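PDB 2PVU: ArtJ from Geobacillus stearothermophilus, which binds the basic amino acids arginine, lysine and histidine and probably hands them to its partner ATP-binding cassette transporter. Local coordinates for residues 127-132 with 192-197; 49-54 with 177-182; 133-138 with 209-214; 87-92 with 154-159; 107-112 with 224-229. All coordinates share one frame; numbering follows the deposited sequence.

Overall arrangement
Contacts 1, 2, 4 and 5 all reach the bound lysine, while contact 3 lies farther out, its centre about 28 Å from that of contact 5. Contacts 1 and 3 share strand 125-134, which pairs with 192-196 and with 212-215 respectively, centres about 13 Å apart; strand 224-231 of contact 5 belongs to the same sheet. Contacts 2 and 4, about 10 Å between centres, each join an early segment, 49-54 or 87-92, to the start of a later helix, 178-186 or 157-166. Contact 4 is nested inside the loop closed by contact 2, and contacts 1 and 3 inside that of contact 5. The pocket is built from distant parts of the chain.

Contact 1. Residues 127-132 with 192-197; sequences ATQVIL and AVITDN. With LYS (lysine), chain E.
Gln-129 to Leu-132 runs antiparallel to Val-193 to Asp-196, the two short axes 144° apart in direction, with Val-130/Thr-195 and Leu-132/Val-193 as the hydrogen-bonded pairs. Leu-132 N to Val-193 O, at 2.8 Å, is the straightest bond of this ladder. At its pocket end the side chains take over. Gln-129 is bent at chi2 (-50°), which folds its amide back toward Asp-196, and Gln-129 NE2 gives Asp-196 OD1 a bond of 2.9 Å, with Glu-224 OE2 as a second partner of NE2. The acceptor lies in the amide plane but is met from above the carboxylate, the two planes standing 82° apart. The other oxygen, Asp-196 OD2, takes the alpha-amino N of the bound lysine at 2.8 Å and also bonds Tyr-226 OH, so both carboxylate oxygens are engaged. Just beyond, Asn-197 OD1 accepts from Thr-128 N at 3.0 Å, while Asn-197 N returns a bond to Thr-128 O. Val-130 CG1 rests on Asn-197 CB at 3.6 Å. On one face of the sheet, helices 178-186 and 197-206 cover Leu-132 and Thr-195; within it, strand 212-215 flanks 127-132 and strand 150-153 flanks 192-197.

Contact 2. Residues 49-54 with 177-182; sequences DAAFAP and TTVVAI. With LYS (lysine), chain E.
Phe-52 and Thr-178 meet at the edge of the phenyl ring: Thr-178 OG1 lies near the ring plane, 3.5 Å from Phe-52 CE2. This is the close-packed side of the contact. With CG anti to the backbone N (chi1 -154°), the ring is swung toward the pocket, and CE of the bound lysine sits 3.5 Å above the ring plane, over its centre. The same hydroxyl of Thr-178 is hydrogen-bonded to Gln-153 OE1, which fixes it at the ring edge. Toward solvent the fit is looser, methyl against methyl, with Val-179 CG2 also resting on Ala-51 O. Ala-51 CB touches Val-179 CG2 at 3.8 Å and Thr-177 CG2 at 3.9 Å, Val-179 itself being exposed. Thr-177 OG1 caps the helix, accepting from Val-180 N. No direct hydrogen bond joins the two segments; a water stands in, accepting from Thr-178 N at 2.8 Å and lying 2.7 Å from Ala-51 O, with Asp-49 OD2 also beside it. That carboxylate oxygen is 2.8 Å from the lysine NZ and is bonded by Gln-153 NE2 as well. If the water turns a proton to OD2, the helix N-H behind it could help stabilise the charge on Asp-49, which, next to an aromatic face laid along the aliphatic chain, is consistent with selection of basic amino acids.

Contact 3. Residues 133-138 with 209-214; sequences VKQGSP and NKKLQV
In Gln-213, CG stands between the backbone N and the carbonyl carbon (chi1 85°) and the chain runs extended from there, which lays CG 3.5 Å from CG2 of Val-133. The two residues are a hydrogen-bonded pair of an antiparallel ladder, just before a type II beta turn from Lys-134 to Ser-137 that leads the first strand out of the sheet. Gln-213 N reaches Val-133 O at 2.8 Å, and Val-133 N answers to Gln-213 O at 3.1 Å. Two residues on, Gln-135 N still bonds Lys-211 O at 2.9 Å, nearly straight at 175°. Gly-136 occupies the third place of the turn, with a positive phi (108°) at which a CB would press on the preceding carbonyl oxygen. Replacing Gln-213 by an alanine would probably leave CG2 of Val-133 without the chain that covers it. Across the non-hydrogen-bonded pair, Leu-212 CD2 packs on Lys-134 CG at 3.7 Å, while the extended lysine carries NZ on to Leu-186 O in helix 178-186. The turn holds a water that accepts from Gly-136 N at 2.7 Å and donates to Ser-137 O at 2.9 Å.

Contact 4. Residues 87-92 with 154-159; sequences IGWDPL and NATTGQ. With LYS (lysine), chain E.
Two polar links join Trp-89 and Asp-90 to the loop of Asn-154 and Ala-155. The indole NE1 of Trp-89 donates to Ala-155 O at 3.0 Å; the acceptor lies in the ring plane, yet the N-H comes down from above the carbonyl plane, 72° out of it. Next door, Asn-154 ND2 faces the carboxylate of Asp-90, reaching OD2 on its syn side at 2.9 Å and OD1 only weakly. A backbone N-H contributes to the hold on the ligand: Thr-157 N, at the start of helix 157-166, donates to the lysine carboxylate O at 2.9 Å. Thr-156 OG1 caps that helix, accepting from Gln-159 N, and is also bonded to Gln-153 O. The site is the cleft of a two-lobed, family 3 solute-binding protein, consistent with a closed cleft. The tryptophan face covers the lysine chain, across it from Phe-52: a chi1 of 179° carries the indole out over the ligand, Trp-89 CZ3 lies 3.5 Å from the ligand CE, and NZ too stands over the face near the rim. An alanine in place of Trp-89 would probably leave the lysine chain uncovered on one side and Ala-155 O without its indole donor.

Contact 5. Residues 107-112 with 224-229; sequences GITITD and EYYGMI. With LYS (lysine), chain E.
Thr-109 OG1 is gripped from two directions: it donates to Glu-224 OE1 at 2.6 Å, on the anti lone pair of that oxygen, and accepts from the alpha-amino N of the bound lysine at 2.9 Å. A chi1 of -60° sets OG1 beside the backbone N, putting hydroxyl and N-H within reach of the same ligand head group, with Thr-109 N binding the lysine OXT at 2.8 Å. Glu-224 is the second shell, its OE1 also held by Thr-157 OG1 and its OE2 by Gln-129 NE2. Gly-107 O takes another bond from the lysine N, at 2.8 Å. Behind it lies the ring of Tyr-226: Gly-107 CA makes a CH-pi contact over the face, 3.9 Å from the ring centroid, while the phenol OH bonds Asp-196. Backbones bridge around Thr-109 and Tyr-226, Gly-227 N donating to Ile-108 O and Ile-110 N to Tyr-225 O at 2.9 Å. Gly-227 has no room for a side chain, because a CB would run into Ile-110 CG1. Packing is tight again where Ile-108 CD1 presses on Ile-229 CG2, 3.4 Å away. A water spans Ile-108 N and Gly-227 O, a second Ile-110 O and Tyr-225 N. With Arg-114 bonded to the ligand as well, the arrangement is that of the alpha-amino and carboxylate recognition site of amino-acid-binding proteins.

Contact 1. Residues 127-132 with 192-197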
# COMPACT_ATOMS: atom_id res chain seq x y z
N ALA A 127 0.54 -8.36 -4.16
CA ALA A 127 1.22 -8.34 -2.86
C ALA A 127 0.62 -9.38 -1.91
O ALA A 127 -0.36 -10.04 -2.24
CB ALA A 127 1.08 -6.91 -2.25
N THR A 128 1.21 -9.48 -0.70
CA THR A 128 0.61 -10.30 0.32
C THR A 128 1.05 -9.70 1.67
O THR A 128 2.05 -9.01 1.74
CB THR A 128 1.08 -11.79 0.22
OG1 THR A 128 0.47 -12.55 1.26
CG2 THR A 128 2.60 -11.90 0.36
N GLN A 129 0.27 -9.97 2.70
CA GLN A 129 0.71 -9.63 4.05
C GLN A 129 1.84 -10.60 4.43
O GLN A 129 1.87 -11.75 3.99
CB GLN A 129 -0.43 -9.77 5.06
CG GLN A 129 -1.56 -8.82 4.88
CD GLN A 129 -1.07 -7.37 4.76
OE1 GLN A 129 -0.62 -6.74 5.74
NE2 GLN A 129 -1.14 -6.86 3.56
N VAL A 130 2.72 -10.11 5.30
CA VAL A 130 3.77 -10.96 5.87
C VAL A 130 3.87 -10.55 7.32
O VAL A 130 3.32 -9.55 7.72
CB VAL A 130 5.13 -10.72 5.14
CG1 VAL A 130 5.09 -11.16 3.64
CG2 VAL A 130 5.55 -9.31 5.27
N ILE A 131 4.67 -11.29 8.08
CA ILE A 131 4.95 -10.95 9.47
C ILE A 131 6.36 -10.39 9.58
O ILE A 131 7.33 -10.96 9.06
CB ILE A 131 4.83 -12.19 10.35
CG1 ILE A 131 3.43 -12.76 10.24
CG2 ILE A 131 5.15 -11.90 11.86
CD1 ILE A 131 3.37 -14.27 10.57
N LEU A 132 6.47 -9.26 10.26
CA LEU A 132 7.75 -8.65 10.53
C LEU A 132 8.04 -8.82 12.04
O LEU A 132 7.21 -8.48 12.86
CB LEU A 132 7.70 -7.16 10.15
CG LEU A 132 8.97 -6.34 10.31
CD1 LEU A 132 10.06 -6.73 9.32
CD2 LEU A 132 8.60 -4.89 10.12
N ALA A 192 5.19 -8.34 17.02
CA ALA A 192 5.20 -8.59 15.58
C ALA A 192 4.36 -7.51 14.93
O ALA A 192 3.46 -6.93 15.57
CB ALA A 192 4.56 -9.96 15.29
N VAL A 193 4.65 -7.27 13.65
CA VAL A 193 3.86 -6.36 12.80
C VAL A 193 3.38 -7.15 11.58
O VAL A 193 4.14 -8.00 11.01
CB VAL A 193 4.70 -5.11 12.39
CG1 VAL A 193 4.03 -4.31 11.19
CG2 VAL A 193 4.87 -4.18 13.61
N ILE A 194 2.12 -6.95 11.19
CA ILE A 194 1.66 -7.55 9.93
C ILE A 194 1.52 -6.39 8.95
O ILE A 194 0.78 -5.42 9.21
CB ILE A 194 0.36 -8.35 10.07
CG1 ILE A 194 0.58 -9.53 11.04
CG2 ILE A 194 -0.12 -8.87 8.69
CD1 ILE A 194 -0.72 -10.30 11.40
N THR A 195 2.25 -6.49 7.86
CA THR A 195 2.21 -5.46 6.80
C THR A 195 2.51 -6.07 5.43
O THR A 195 2.71 -7.27 5.33
CB THR A 195 3.13 -4.26 7.11
OG1 THR A 195 2.81 -3.16 6.23
CG2 THR A 195 4.61 -4.65 7.00
N ASP A 196 2.60 -5.22 4.41
CA ASP A 196 2.72 -5.70 3.02
C ASP A 196 4.13 -6.17 2.74
O ASP A 196 5.09 -5.58 3.24
CB ASP A 196 2.32 -4.58 2.05
CG ASP A 196 0.84 -4.23 2.10
OD1 ASP A 196 0.25 -4.29 3.19
OD2 ASP A 196 0.23 -3.84 1.07
N ASN A 197 4.23 -7.21 1.90
CA ASN A 197 5.50 -7.87 1.65
C ASN A 197 6.61 -6.92 1.18
O ASN A 197 7.73 -7.04 1.68
CB ASN A 197 5.37 -9.06 0.68
CG ASN A 197 4.93 -8.63 -0.71
OD1 ASN A 197 3.85 -8.08 -0.88
ND2 ASN A 197 5.78 -8.85 -1.69
N LYS E . -2.37 -2.88 1.12
CA LYS E . -2.90 -2.78 2.52
C LYS E . -4.31 -2.19 2.49
O LYS E . -4.98 -2.14 3.51
CB LYS E . -2.00 -1.87 3.35
CG LYS E . -1.89 -0.45 2.75
CD LYS E . -1.42 0.57 3.81
CE LYS E . -0.83 1.79 3.11
NZ LYS E . -0.53 2.93 4.13
OXT LYS E . -4.80 -1.74 1.43

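Contact 2. Residues 49-54 with 177-182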
# COMPACT_ATOMS: atom_id res chain seq x y z
N ASP A 49 -0.87 8.34 1.49
CA ASP A 49 -0.31 8.26 2.87
C ASP A 49 1.17 8.07 2.66
O ASP A 49 1.61 6.92 2.53
CB ASP A 49 -0.94 7.05 3.60
CG ASP A 49 -0.19 6.67 4.88
OD1 ASP A 49 0.32 7.62 5.54
OD2 ASP A 49 -0.12 5.45 5.19
N ALA A 50 1.95 9.18 2.57
CA ALA A 50 3.36 8.98 2.17
C ALA A 50 4.21 8.59 3.38
O ALA A 50 5.08 9.36 3.79
CB ALA A 50 3.96 10.22 1.52
N ALA A 51 3.96 7.38 3.89
CA ALA A 51 4.74 6.79 4.98
C ALA A 51 4.78 5.29 4.76
O ALA A 51 4.46 4.48 5.68
CB ALA A 51 4.09 7.15 6.36
N PHE A 52 5.12 4.88 3.52
CA PHE A 52 4.90 3.47 3.08
C PHE A 52 5.92 3.14 1.97
O PHE A 52 5.58 2.74 0.84
CB PHE A 52 3.45 3.30 2.59
CG PHE A 52 2.91 1.89 2.69
CD1 PHE A 52 2.50 1.22 1.54
CD2 PHE A 52 2.80 1.24 3.95
CE1 PHE A 52 1.97 -0.09 1.61
CE2 PHE A 52 2.29 -0.06 4.04
CZ PHE A 52 1.86 -0.73 2.85
N ALA A 53 7.19 3.32 2.32
CA ALA A 53 8.28 2.98 1.38
C ALA A 53 8.20 1.48 1.06
O ALA A 53 8.02 0.67 1.97
CB ALA A 53 9.65 3.33 1.97
N PRO A 54 8.41 1.09 -0.21
CA PRO A 54 8.90 1.89 -1.34
C PRO A 54 7.81 2.52 -2.22
O PRO A 54 8.13 3.11 -3.26
CB PRO A 54 9.62 0.85 -2.18
CG PRO A 54 8.77 -0.39 -2.03
CD PRO A 54 8.22 -0.32 -0.58
N THR A 177 0.12 5.23 10.97
CA THR A 177 1.06 4.88 9.87
C THR A 177 1.69 3.52 10.12
O THR A 177 1.86 3.10 11.29
CB THR A 177 2.18 5.91 9.71
OG1 THR A 177 2.97 5.97 10.90
CG2 THR A 177 1.62 7.30 9.41
N THR A 178 2.10 2.87 9.03
CA THR A 178 2.94 1.66 9.16
C THR A 178 4.30 2.02 9.78
O THR A 178 4.90 1.19 10.48
CB THR A 178 3.09 1.02 7.78
OG1 THR A 178 1.78 0.69 7.37
CG2 THR A 178 3.99 -0.28 7.80
N VAL A 179 4.79 3.24 9.54
CA VAL A 179 6.06 3.67 10.13
C VAL A 179 6.03 3.52 11.66
O VAL A 179 6.94 2.94 12.25
CB VAL A 179 6.38 5.16 9.77
CG1 VAL A 179 7.53 5.68 10.68
CG2 VAL A 179 6.77 5.28 8.30
N VAL A 180 4.98 4.04 12.28
CA VAL A 180 4.80 3.93 13.75
C VAL A 180 4.61 2.48 14.24
O VAL A 180 5.15 2.11 15.30
CB VAL A 180 3.70 4.85 14.26
CG1 VAL A 180 3.38 4.56 15.75
CG2 VAL A 180 4.13 6.31 14.08
N ALA A 181 3.85 1.67 13.50
CA ALA A 181 3.79 0.23 13.77
C ALA A 181 5.17 -0.39 13.91
O ALA A 181 5.44 -1.13 14.87
CB ALA A 181 2.92 -0.52 12.65
N ILE A 182 6.04 -0.13 12.93
CA ILE A 182 7.42 -0.66 12.94
C ILE A 182 8.22 -0.15 14.13
O ILE A 182 8.90 -0.93 14.80
CB ILE A 182 8.14 -0.36 11.60
CG1 ILE A 182 7.55 -1.25 10.49
CG2 ILE A 182 9.65 -0.63 11.71
CD1 ILE A 182 7.85 -0.76 9.09
N LYS E . -2.37 -2.88 1.12
CA LYS E . -2.90 -2.78 2.52
C LYS E . -4.31 -2.19 2.49
O LYS E . -4.98 -2.14 3.51
CB LYS E . -2.00 -1.87 3.35
CG LYS E . -1.89 -0.45 2.75
CD LYS E . -1.42 0.57 3.81
CE LYS E . -0.83 1.79 3.11
NZ LYS E . -0.53 2.93 4.13
OXT LYS E . -4.80 -1.74 1.43
O HOH W 1 1.91 4.08 6.46

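Contact 3. Residues 133-138 with 209-214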
# COMPACT_ATOMS: atom_id res chain seq x y z
N VAL A 133 9.20 -9.35 12.36
CA VAL A 133 9.59 -9.63 13.76
C VAL A 133 11.07 -9.29 13.96
O VAL A 133 11.82 -9.12 13.00
CB VAL A 133 9.38 -11.13 14.15
CG1 VAL A 133 7.89 -11.50 14.27
CG2 VAL A 133 10.14 -12.10 13.20
N LYS A 134 11.50 -9.20 15.22
CA LYS A 134 12.92 -9.11 15.50
C LYS A 134 13.56 -10.47 15.26
O LYS A 134 12.93 -11.51 15.46
CB LYS A 134 13.14 -8.68 16.95
CG LYS A 134 12.71 -7.26 17.22
CD LYS A 134 13.09 -6.85 18.64
CE LYS A 134 12.76 -5.37 18.84
NZ LYS A 134 13.12 -4.83 20.20
N GLN A 135 14.80 -10.48 14.80
CA GLN A 135 15.50 -11.76 14.70
C GLN A 135 15.59 -12.25 16.14
O GLN A 135 15.79 -11.45 17.07
CB GLN A 135 16.89 -11.59 14.10
CG GLN A 135 16.89 -11.27 12.60
CD GLN A 135 18.18 -10.59 12.14
OE1 GLN A 135 18.16 -9.78 11.21
NE2 GLN A 135 19.29 -10.88 12.82
N GLY A 136 15.37 -13.53 16.34
CA GLY A 136 15.31 -14.03 17.74
C GLY A 136 13.87 -14.36 18.09
O GLY A 136 13.63 -15.13 19.00
N SER A 137 12.91 -13.80 17.36
CA SER A 137 11.51 -14.16 17.62
C SER A 137 11.33 -15.66 17.34
O SER A 137 11.89 -16.16 16.35
CB SER A 137 10.56 -13.38 16.71
OG SER A 137 9.28 -13.99 16.71
N PRO A 138 10.54 -16.37 18.17
CA PRO A 138 10.29 -17.78 17.88
C PRO A 138 9.23 -18.01 16.79
O PRO A 138 9.00 -19.16 16.42
CB PRO A 138 9.80 -18.33 19.22
CG PRO A 138 9.07 -17.19 19.83
CD PRO A 138 9.85 -15.95 19.41
N ASN A 209 20.96 -3.05 10.53
CA ASN A 209 21.37 -2.87 11.93
C ASN A 209 20.22 -2.99 12.92
O ASN A 209 20.46 -3.11 14.12
CB ASN A 209 22.15 -1.57 12.12
CG ASN A 209 23.45 -1.54 11.33
OD1 ASN A 209 24.02 -2.59 11.00
ND2 ASN A 209 23.93 -0.34 11.03
N LYS A 210 19.00 -2.95 12.41
CA LYS A 210 17.80 -3.16 13.22
C LYS A 210 17.52 -4.63 13.52
O LYS A 210 16.67 -4.95 14.35
CB LYS A 210 16.57 -2.56 12.54
CG LYS A 210 16.50 -1.05 12.47
CD LYS A 210 16.67 -0.39 13.84
CE LYS A 210 17.14 1.04 13.67
NZ LYS A 210 16.41 1.64 12.54
N LYS A 211 18.21 -5.52 12.79
CA LYS A 211 18.12 -6.97 12.99
C LYS A 211 16.66 -7.45 13.07
O LYS A 211 16.25 -8.08 14.05
CB LYS A 211 18.88 -7.39 14.26
CG LYS A 211 20.20 -6.68 14.43
CD LYS A 211 21.39 -7.58 14.25
CE LYS A 211 22.61 -6.86 14.76
NZ LYS A 211 23.81 -7.14 13.93
N LEU A 212 15.91 -7.13 12.01
CA LEU A 212 14.54 -7.62 11.83
C LEU A 212 14.54 -8.73 10.80
O LEU A 212 15.54 -8.93 10.09
CB LEU A 212 13.58 -6.49 11.38
CG LEU A 212 13.39 -5.31 12.38
CD1 LEU A 212 12.30 -4.39 11.92
CD2 LEU A 212 13.08 -5.81 13.80
N GLN A 213 13.42 -9.45 10.71
CA GLN A 213 13.27 -10.46 9.68
C GLN A 213 11.81 -10.60 9.22
O GLN A 213 10.88 -10.27 9.97
CB GLN A 213 13.79 -11.80 10.15
CG GLN A 213 12.80 -12.62 10.94
CD GLN A 213 13.48 -13.79 11.62
OE1 GLN A 213 14.35 -14.44 11.04
NE2 GLN A 213 13.09 -14.05 12.85
N VAL A 214 11.64 -11.10 8.00
CA VAL A 214 10.29 -11.28 7.39
C VAL A 214 9.92 -12.77 7.46
O VAL A 214 10.71 -13.65 7.10
CB VAL A 214 10.25 -10.72 5.96
CG1 VAL A 214 8.91 -11.07 5.23
CG2 VAL A 214 10.45 -9.20 6.01
O HOH W 2 14.09 -15.28 14.75

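Contact 4. Residues 87-92 with 154-159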
# COMPACT_ATOMS: atom_id res chain seq x y z
N ILE A 87 -1.98 13.19 2.52
CA ILE A 87 -3.02 13.51 3.47
C ILE A 87 -3.19 12.53 4.60
O ILE A 87 -3.94 12.82 5.56
CB ILE A 87 -4.36 13.81 2.80
CG1 ILE A 87 -4.79 12.67 1.90
CG2 ILE A 87 -4.25 15.16 2.03
CD1 ILE A 87 -6.24 12.82 1.37
N GLY A 88 -2.52 11.39 4.53
CA GLY A 88 -2.61 10.44 5.64
C GLY A 88 -3.70 9.41 5.32
O GLY A 88 -4.54 9.64 4.44
N TRP A 89 -3.67 8.28 6.01
CA TRP A 89 -4.39 7.10 5.56
C TRP A 89 -5.89 7.25 5.86
O TRP A 89 -6.76 7.11 4.96
CB TRP A 89 -3.80 5.89 6.30
CG TRP A 89 -4.43 4.54 6.00
CD1 TRP A 89 -5.19 3.75 6.88
CD2 TRP A 89 -4.38 3.84 4.77
NE1 TRP A 89 -5.56 2.58 6.25
CE2 TRP A 89 -5.10 2.63 4.95
CE3 TRP A 89 -3.81 4.12 3.51
CZ2 TRP A 89 -5.23 1.68 3.90
CZ3 TRP A 89 -3.93 3.17 2.46
CH2 TRP A 89 -4.62 1.97 2.66
N ASP A 90 -6.22 7.47 7.12
CA ASP A 90 -7.64 7.55 7.44
C ASP A 90 -8.30 8.79 6.78
O ASP A 90 -9.42 8.71 6.23
CB ASP A 90 -7.88 7.44 8.94
CG ASP A 90 -7.69 5.99 9.43
OD1 ASP A 90 -8.49 5.10 9.03
OD2 ASP A 90 -6.74 5.72 10.17
N PRO A 91 -7.60 9.94 6.80
CA PRO A 91 -8.10 11.08 6.03
C PRO A 91 -8.31 10.82 4.57
O PRO A 91 -9.24 11.40 4.00
CB PRO A 91 -7.03 12.15 6.21
CG PRO A 91 -6.52 11.84 7.67
CD PRO A 91 -6.43 10.30 7.62
N LEU A 92 -7.46 9.99 3.96
CA LEU A 92 -7.56 9.69 2.51
C LEU A 92 -8.95 9.08 2.23
O LEU A 92 -9.66 9.51 1.29
CB LEU A 92 -6.43 8.76 2.06
CG LEU A 92 -6.56 8.15 0.65
CD1 LEU A 92 -6.70 9.29 -0.38
CD2 LEU A 92 -5.35 7.25 0.36
N ASN A 154 -3.90 1.07 11.15
CA ASN A 154 -5.37 1.11 11.28
C ASN A 154 -6.04 0.91 9.92
O ASN A 154 -5.59 1.47 8.93
CB ASN A 154 -5.81 2.48 11.81
CG ASN A 154 -7.27 2.51 12.15
OD1 ASN A 154 -7.73 1.74 12.98
ND2 ASN A 154 -8.02 3.42 11.50
N ALA A 155 -7.12 0.15 9.89
CA ALA A 155 -7.94 0.04 8.68
C ALA A 155 -7.17 -0.43 7.44
O ALA A 155 -7.33 0.10 6.33
CB ALA A 155 -8.69 1.35 8.41
N THR A 156 -6.36 -1.48 7.65
CA THR A 156 -5.62 -2.14 6.58
C THR A 156 -5.98 -3.62 6.50
O THR A 156 -6.60 -4.20 7.42
CB THR A 156 -4.09 -2.03 6.75
OG1 THR A 156 -3.70 -2.66 7.98
CG2 THR A 156 -3.62 -0.56 6.78
N THR A 157 -5.61 -4.24 5.39
CA THR A 157 -5.82 -5.68 5.23
C THR A 157 -4.90 -6.44 6.22
O THR A 157 -5.17 -7.59 6.53
CB THR A 157 -5.55 -6.14 3.79
OG1 THR A 157 -4.28 -5.65 3.41
CG2 THR A 157 -6.59 -5.57 2.81
N GLY A 158 -3.84 -5.80 6.75
CA GLY A 158 -3.07 -6.47 7.81
C GLY A 158 -3.85 -6.51 9.11
O GLY A 158 -3.86 -7.52 9.80
N GLN A 159 -4.52 -5.41 9.44
CA GLN A 159 -5.43 -5.42 10.60
C GLN A 159 -6.48 -6.47 10.41
O GLN A 159 -6.82 -7.24 11.33
CB GLN A 159 -6.10 -4.07 10.81
CG GLN A 159 -7.09 -4.11 11.97
CD GLN A 159 -7.74 -2.78 12.20
OE1 GLN A 159 -7.15 -1.75 11.92
NE2 GLN A 159 -8.94 -2.79 12.77
N LYS E . -2.37 -2.88 1.12
CA LYS E . -2.90 -2.78 2.52
C LYS E . -4.31 -2.19 2.49
O LYS E . -4.98 -2.14 3.51
CB LYS E . -2.00 -1.87 3.35
CG LYS E . -1.89 -0.45 2.75
CD LYS E . -1.42 0.57 3.81
CE LYS E . -0.83 1.79 3.11
NZ LYS E . -0.53 2.93 4.13
OXT LYS E . -4.80 -1.74 1.43

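Contact 5. Residues 107-112 with 224-229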
# COMPACT_ATOMS: atom_id res chain seq x y z
N GLY A 107 -0.71 2.14 -2.16
CA GLY A 107 -0.48 0.71 -1.84
C GLY A 107 -1.81 0.11 -1.38
O GLY A 107 -1.84 -0.71 -0.49
N ILE A 108 -2.90 0.52 -2.01
CA ILE A 108 -4.28 0.11 -1.57
C ILE A 108 -4.79 -1.16 -2.18
O ILE A 108 -5.02 -1.22 -3.39
CB ILE A 108 -5.34 1.21 -1.90
CG1 ILE A 108 -4.85 2.56 -1.36
CG2 ILE A 108 -6.75 0.79 -1.26
CD1 ILE A 108 -5.59 3.81 -2.02
N THR A 109 -5.02 -2.16 -1.34
CA THR A 109 -5.56 -3.44 -1.81
C THR A 109 -7.00 -3.28 -2.25
O THR A 109 -7.83 -2.68 -1.56
CB THR A 109 -5.46 -4.51 -0.72
OG1 THR A 109 -4.08 -4.68 -0.35
CG2 THR A 109 -6.04 -5.84 -1.17
N ILE A 110 -7.29 -3.79 -3.43
CA ILE A 110 -8.69 -3.87 -3.90
C ILE A 110 -9.41 -4.92 -3.05
O ILE A 110 -8.97 -6.08 -3.01
CB ILE A 110 -8.72 -4.36 -5.39
CG1 ILE A 110 -7.96 -3.40 -6.29
CG2 ILE A 110 -10.20 -4.59 -5.86
CD1 ILE A 110 -7.63 -3.94 -7.71
N THR A 111 -10.54 -4.59 -2.41
CA THR A 111 -11.31 -5.61 -1.66
C THR A 111 -12.79 -5.45 -1.89
O THR A 111 -13.25 -4.36 -2.25
CB THR A 111 -11.11 -5.57 -0.12
OG1 THR A 111 -11.64 -4.34 0.40
CG2 THR A 111 -9.62 -5.69 0.23
N ASP A 112 -13.55 -6.53 -1.68
CA ASP A 112 -14.98 -6.46 -1.95
C ASP A 112 -15.65 -5.44 -1.05
O ASP A 112 -16.55 -4.71 -1.48
CB ASP A 112 -15.62 -7.84 -1.76
CG ASP A 112 -15.41 -8.74 -2.98
OD1 ASP A 112 -14.96 -8.24 -4.04
OD2 ASP A 112 -15.73 -9.95 -2.87
N GLU A 224 -3.10 -10.41 -2.75
CA GLU A 224 -3.76 -9.09 -2.75
C GLU A 224 -3.33 -8.35 -3.99
O GLU A 224 -2.18 -8.51 -4.42
CB GLU A 224 -3.30 -8.27 -1.51
CG GLU A 224 -3.89 -8.84 -0.21
CD GLU A 224 -3.55 -8.02 1.04
OE1 GLU A 224 -3.58 -6.76 1.04
OE2 GLU A 224 -3.23 -8.66 2.06
N TYR A 225 -4.23 -7.52 -4.55
CA TYR A 225 -3.85 -6.72 -5.74
C TYR A 225 -4.06 -5.26 -5.42
O TYR A 225 -5.12 -4.95 -4.92
CB TYR A 225 -4.73 -7.13 -6.92
CG TYR A 225 -4.43 -8.57 -7.32
CD1 TYR A 225 -3.47 -8.84 -8.27
CD2 TYR A 225 -5.09 -9.64 -6.69
CE1 TYR A 225 -3.17 -10.16 -8.65
CE2 TYR A 225 -4.81 -10.97 -7.05
CZ TYR A 225 -3.84 -11.21 -8.02
OH TYR A 225 -3.55 -12.50 -8.41
N TYR A 226 -3.10 -4.37 -5.74
CA TYR A 226 -3.31 -2.95 -5.47
C TYR A 226 -4.06 -2.31 -6.65
O TYR A 226 -3.86 -2.73 -7.80
CB TYR A 226 -1.99 -2.19 -5.36
CG TYR A 226 -1.13 -2.61 -4.22
CD1 TYR A 226 -1.64 -3.35 -3.14
CD2 TYR A 226 0.19 -2.21 -4.20
CE1 TYR A 226 -0.79 -3.72 -2.07
CE2 TYR A 226 1.03 -2.52 -3.13
CZ TYR A 226 0.56 -3.30 -2.11
OH TYR A 226 1.46 -3.59 -1.10
N GLY A 227 -4.93 -1.35 -6.34
CA GLY A 227 -5.61 -0.53 -7.37
C GLY A 227 -5.50 0.94 -6.97
O GLY A 227 -5.34 1.27 -5.79
N MET A 228 -5.55 1.83 -7.97
CA MET A 228 -5.79 3.25 -7.71
C MET A 228 -7.26 3.30 -7.29
O MET A 228 -8.02 2.43 -7.65
CB MET A 228 -5.49 4.06 -8.97
CG MET A 228 -3.96 4.26 -9.12
SD MET A 228 -3.53 4.77 -10.77
CE MET A 228 -3.46 3.23 -11.66
N ILE A 229 -7.64 4.28 -6.47
CA ILE A 229 -8.99 4.30 -5.89
C ILE A 229 -9.68 5.64 -6.19
O ILE A 229 -9.02 6.66 -6.39
CB ILE A 229 -8.91 4.06 -4.38
CG1 ILE A 229 -10.30 3.84 -3.76
CG2 ILE A 229 -8.23 5.26 -3.67
CD1 ILE A 229 -10.24 3.40 -2.31
N LYS E . -2.37 -2.88 1.12
CA LYS E . -2.90 -2.78 2.52
C LYS E . -4.31 -2.19 2.49
O LYS E . -4.98 -2.14 3.51
CB LYS E . -2.00 -1.87 3.35
CG LYS E . -1.89 -0.45 2.75
CD LYS E . -1.42 0.57 3.81
CE LYS E . -0.83 1.79 3.11
NZ LYS E . -0.53 2.93 4.13
OXT LYS E . -4.80 -1.74 1.43
O HOH W 3 -2.97 2.31 -4.48
O HOH W 4 -7.00 -7.91 -3.84